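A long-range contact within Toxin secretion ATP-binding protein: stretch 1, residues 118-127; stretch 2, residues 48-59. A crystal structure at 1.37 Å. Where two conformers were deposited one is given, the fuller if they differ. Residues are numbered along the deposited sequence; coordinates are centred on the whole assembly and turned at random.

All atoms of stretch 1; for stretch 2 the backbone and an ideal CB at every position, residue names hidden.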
# COMPACT_ATOMS: atom_id res chain seq x y z
N THR A 118 5.83 -6.28 8.34
CA THR A 118 7.00 -5.81 9.08
C THR A 118 6.67 -5.06 10.35
O THR A 118 7.58 -4.80 11.15
CB THR A 118 7.81 -4.82 8.23
OG1 THR A 118 7.00 -3.66 7.94
CG2 THR A 118 8.34 -5.48 6.96
N GLY A 119 5.42 -4.62 10.53
CA GLY A 119 5.10 -3.72 11.64
C GLY A 119 5.01 -2.27 11.23
O GLY A 119 4.71 -1.41 12.06
N ARG A 120 5.33 -1.96 9.96
CA ARG A 120 5.29 -0.59 9.45
C ARG A 120 4.24 -0.48 8.35
O ARG A 120 4.15 -1.37 7.49
CB ARG A 120 6.66 -0.20 8.89
CG ARG A 120 7.75 -0.21 9.96
CD ARG A 120 9.13 0.17 9.40
NE ARG A 120 9.67 -0.72 8.37
CZ ARG A 120 10.20 -1.94 8.50
NH1 ARG A 120 10.29 -2.57 9.69
NH2 ARG A 120 10.66 -2.51 7.37
N TYR A 121 3.47 0.60 8.35
CA TYR A 121 2.45 0.81 7.31
C TYR A 121 2.35 2.30 7.00
O TYR A 121 2.86 3.12 7.78
CB TYR A 121 1.08 0.24 7.77
CG TYR A 121 0.43 1.13 8.83
CD1 TYR A 121 -0.54 2.05 8.46
CD2 TYR A 121 0.79 1.02 10.19
CE1 TYR A 121 -1.08 2.90 9.44
CE2 TYR A 121 0.23 1.86 11.15
CZ TYR A 121 -0.69 2.77 10.75
OH TYR A 121 -1.22 3.62 11.69
N PHE A 122 1.70 2.64 5.89
CA PHE A 122 1.38 4.03 5.56
C PHE A 122 -0.09 4.26 5.68
O PHE A 122 -0.93 3.52 5.10
CB PHE A 122 1.82 4.42 4.15
CG PHE A 122 3.31 4.51 4.02
CD1 PHE A 122 3.91 5.78 4.05
CD2 PHE A 122 4.12 3.39 3.83
CE1 PHE A 122 5.28 5.90 3.94
CE2 PHE A 122 5.51 3.54 3.70
CZ PHE A 122 6.06 4.80 3.77
N LEU A 123 -0.41 5.32 6.43
CA LEU A 123 -1.74 5.92 6.47
C LEU A 123 -1.89 6.86 5.28
O LEU A 123 -1.08 7.79 5.16
CB LEU A 123 -1.87 6.78 7.74
CG LEU A 123 -3.07 7.73 7.78
CD1 LEU A 123 -4.41 6.97 7.85
CD2 LEU A 123 -3.00 8.72 8.94
N VAL A 124 -2.90 6.65 4.44
CA VAL A 124 -3.03 7.43 3.20
C VAL A 124 -4.38 8.10 3.22
O VAL A 124 -5.41 7.44 3.51
CB VAL A 124 -2.88 6.53 1.96
CG1 VAL A 124 -2.87 7.40 0.71
CG2 VAL A 124 -1.61 5.71 1.99
N LYS A 125 -4.42 9.39 2.91
CA LYS A 125 -5.68 10.14 2.87
C LYS A 125 -5.57 11.17 1.75
O LYS A 125 -4.49 11.39 1.20
CB LYS A 125 -5.97 10.81 4.24
CG LYS A 125 -4.96 11.87 4.58
CD LYS A 125 -5.21 12.44 5.97
CE LYS A 125 -4.15 13.48 6.32
NZ LYS A 125 -4.43 13.99 7.73
N LYS A 126 -6.69 11.79 1.40
CA LYS A 126 -6.68 12.82 0.36
C LYS A 126 -6.10 14.12 0.91
O LYS A 126 -6.40 14.49 2.05
CB LYS A 126 -8.12 13.05 -0.13
CG LYS A 126 -8.23 14.03 -1.27
CD LYS A 126 -9.71 14.24 -1.68
CE LYS A 126 -9.82 15.20 -2.86
NZ LYS A 126 -9.17 14.60 -4.02
N GLN A 127 -5.30 14.84 0.10
CA GLN A 127 -4.85 16.21 0.44
C GLN A 127 -6.08 17.14 0.66
O GLN A 127 -7.05 17.03 -0.08
CB GLN A 127 -4.11 16.79 -0.76
CG GLN A 127 -2.71 16.37 -0.86
CD GLN A 127 -1.99 17.03 -2.06
OE1 GLN A 127 -2.45 18.03 -2.62
NE2 GLN A 127 -0.88 16.43 -2.48
N UNK A 48 3.03 10.16 -3.14
CA UNK A 48 1.63 10.38 -2.77
C UNK A 48 1.22 11.83 -3.00
O UNK A 48 0.12 12.10 -3.50
CB UNK A 48 1.40 10.00 -1.31
N UNK A 49 2.11 12.77 -2.65
CA UNK A 49 1.81 14.19 -2.89
C UNK A 49 1.51 14.42 -4.36
O UNK A 49 0.56 15.11 -4.70
CB UNK A 49 2.97 15.08 -2.44
N UNK A 50 2.30 13.80 -5.23
CA UNK A 50 2.11 13.99 -6.68
C UNK A 50 0.79 13.41 -7.15
O UNK A 50 0.28 13.78 -8.21
CB UNK A 50 3.26 13.35 -7.46
N UNK A 51 0.25 12.46 -6.38
CA UNK A 51 -1.07 11.89 -6.68
C UNK A 51 -2.26 12.72 -6.13
O UNK A 51 -3.40 12.47 -6.52
CB UNK A 51 -1.14 10.47 -6.11
N UNK A 52 -2.01 13.68 -5.23
CA UNK A 52 -3.06 14.44 -4.54
C UNK A 52 -3.42 13.76 -3.25
O UNK A 52 -4.50 14.04 -2.70
CB UNK A 52 -4.30 14.59 -5.42
N UNK A 53 -2.50 12.93 -2.72
CA UNK A 53 -2.70 12.21 -1.45
C UNK A 53 -1.67 12.66 -0.41
O UNK A 53 -0.70 13.33 -0.76
CB UNK A 53 -2.60 10.70 -1.67
N UNK A 54 -1.88 12.26 0.82
CA UNK A 54 -0.90 12.42 1.88
C UNK A 54 -0.64 11.03 2.43
O UNK A 54 -1.61 10.29 2.75
CB UNK A 54 -1.38 13.38 2.97
N UNK A 55 0.63 10.63 2.48
CA UNK A 55 0.97 9.32 3.02
C UNK A 55 1.98 9.49 4.13
O UNK A 55 3.00 10.19 3.97
CB UNK A 55 1.51 8.39 1.93
N UNK A 56 1.74 8.81 5.24
CA UNK A 56 2.62 8.95 6.41
C UNK A 56 2.91 7.57 7.00
O UNK A 56 1.98 6.79 7.25
CB UNK A 56 1.99 9.86 7.46
N UNK A 57 4.19 7.26 7.24
CA UNK A 57 4.57 5.94 7.75
C UNK A 57 4.41 5.91 9.26
O UNK A 57 4.77 6.85 9.97
CB UNK A 57 6.01 5.59 7.36
N UNK A 58 3.85 4.80 9.74
CA UNK A 58 3.64 4.56 11.17
C UNK A 58 4.00 3.15 11.55
O UNK A 58 4.03 2.29 10.68
CB UNK A 58 2.19 4.84 11.56
N UNK A 59 4.20 2.86 12.83
CA UNK A 59 4.35 1.50 13.31
C UNK A 59 3.10 1.08 14.03
O UNK A 59 2.58 1.84 14.88
CB UNK A 59 5.57 1.37 14.22

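Strand 120-126 and strand 53-59 pair antiparallel, their axes 154° apart and 4.4 Å at closest approach, so each strand position of stretch 2 can be judged by its register.

At 48 the CA-to-CB bond points toward stretch 1, yet the ideal CB stays 5.4 Å from Val124 CG1; a small or medium apolar residue would suit, and Ala48 stops short of contact. At 49 the bond points away overall, so stretch 1 leaves the choice wide, though the ideal CB is 4.1 Å from Gln127 NE2; Glu49 CG comes to 3.5 Å from that Gln127 NE2. Positions 50 and 51 find nothing of stretch 1 within 5.5 Å, so the choice is open: Arg50 and Ala51.

Position 52 has phi/psi of 91/22, where a CB would jam against the preceding carbonyl O. This calls for glycine, and Gly52 is the first residue to leave helical angles, in a Schellman motif; Gly52 O accepts from Gln127 N at 3.0 Å.

At 53 the ideal CB lies 4.1 Å from Val124 CG1, although the bond points away overall. An aliphatic residue fits, and Leu53 CD1 packs 3.9 Å from Val124 CG1.

Position 54 sits in a hydrogen-bonded pair with Lys125 (N to Lys125 O, 2.8 Å), its CB near the aliphatic parts of Lys125 and Gln127. Val, Ile or Thr would suit; Val54 CG2 reaches 3.9 Å from Gln127 CG.

At 55 the ideal CB is already 4.1 Å from both Val124 CG2 and Phe122 CD1. Apolar character is indicated, with small residues easiest to place, and Ala55 CB touches both side chains.

Position 56 shares its face with Leu123 and Lys125, and its ideal CB is 4.4 Å from Leu123 O. Many residues would do; Lys56 pairs through its backbone, Lys56 N donating to Leu123 O at 3.0 Å and Leu123 N to Lys56 O at 2.9 Å.

At 57 the ideal CB is 3.5 Å from Phe122 CE1, with Arg120 on the same face. An acid on two methylenes could cover the ring and reach toward Arg120, though Gln or an apolar chain is conceivable. Glu57 CB makes a CH-pi contact, 3.9 Å from the Phe122 ring centroid and 25° off its normal, while Glu57 OE2 forms a long salt bridge to Arg120 NE (4.0 Å), also bridged by a water.

At 58 the ideal CB lies 3.6 Å from Tyr121 CE2, so a modest polar or flat side chain fits beside the ring. Asn58 OD1 lies 3.4 Å from Tyr121 OH.

At 59 the ideal CB is 3.6 Å from Gly119 O and 5.0 Å from Arg120 CG, so a long chain can run along Arg120; Arg59 CG meets Arg120 CG at 4.0 Å, and a water links the guanidinium groups.

Stretch 2 48-59: AERAGLVAKENR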
# COMPACT_ATOMS: atom_id res chain seq x y z
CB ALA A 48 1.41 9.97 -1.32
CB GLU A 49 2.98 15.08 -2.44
CG GLU A 49 2.63 16.59 -2.43
CD GLU A 49 2.79 17.29 -3.81
OE1 GLU A 49 3.55 16.80 -4.66
OE2 GLU A 49 2.14 18.35 -4.04
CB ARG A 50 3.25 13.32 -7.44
CG ARG A 50 4.54 14.11 -7.34
CD ARG A 50 5.74 13.21 -7.58
NE ARG A 50 6.99 13.96 -7.78
CZ ARG A 50 7.64 14.70 -6.87
NH1 ARG A 50 7.22 14.83 -5.61
NH2 ARG A 50 8.74 15.35 -7.22
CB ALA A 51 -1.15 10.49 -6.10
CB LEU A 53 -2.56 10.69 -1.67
CG LEU A 53 -3.57 10.04 -2.64
CD1 LEU A 53 -3.10 8.65 -2.99
CD2 LEU A 53 -4.97 10.06 -2.04
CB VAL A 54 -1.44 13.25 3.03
CG1 VAL A 54 -0.32 13.44 4.10
CG2 VAL A 54 -1.96 14.58 2.53
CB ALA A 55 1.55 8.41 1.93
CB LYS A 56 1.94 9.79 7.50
CG LYS A 56 2.83 9.94 8.77
CD LYS A 56 2.21 10.87 9.81
CE LYS A 56 2.55 10.40 11.26
NZ LYS A 56 3.76 11.08 11.86
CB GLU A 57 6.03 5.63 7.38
CG GLU A 57 6.36 4.17 7.57
CD GLU A 57 7.75 3.84 7.08
OE1 GLU A 57 8.52 4.78 6.78
OE2 GLU A 57 8.03 2.63 6.99
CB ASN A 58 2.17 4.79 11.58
CG ASN A 58 1.69 6.21 11.46
OD1 ASN A 58 0.58 6.45 10.96
ND2 ASN A 58 2.41 7.12 11.98
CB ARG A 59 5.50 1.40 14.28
CG ARG A 59 6.85 1.43 13.55
CD ARG A 59 8.00 0.97 14.50
NE ARG A 59 9.29 0.73 13.79
CZ ARG A 59 10.19 1.68 13.55
NH1 ARG A 59 9.98 2.92 14.00
NH2 ARG A 59 11.32 1.36 12.93
O HOH W 1 -6.42 15.67 -3.87
O HOH W 2 -1.65 10.38 5.76
O HOH W 3 9.89 0.97 6.22
O HOH W 4 9.54 -1.87 12.63
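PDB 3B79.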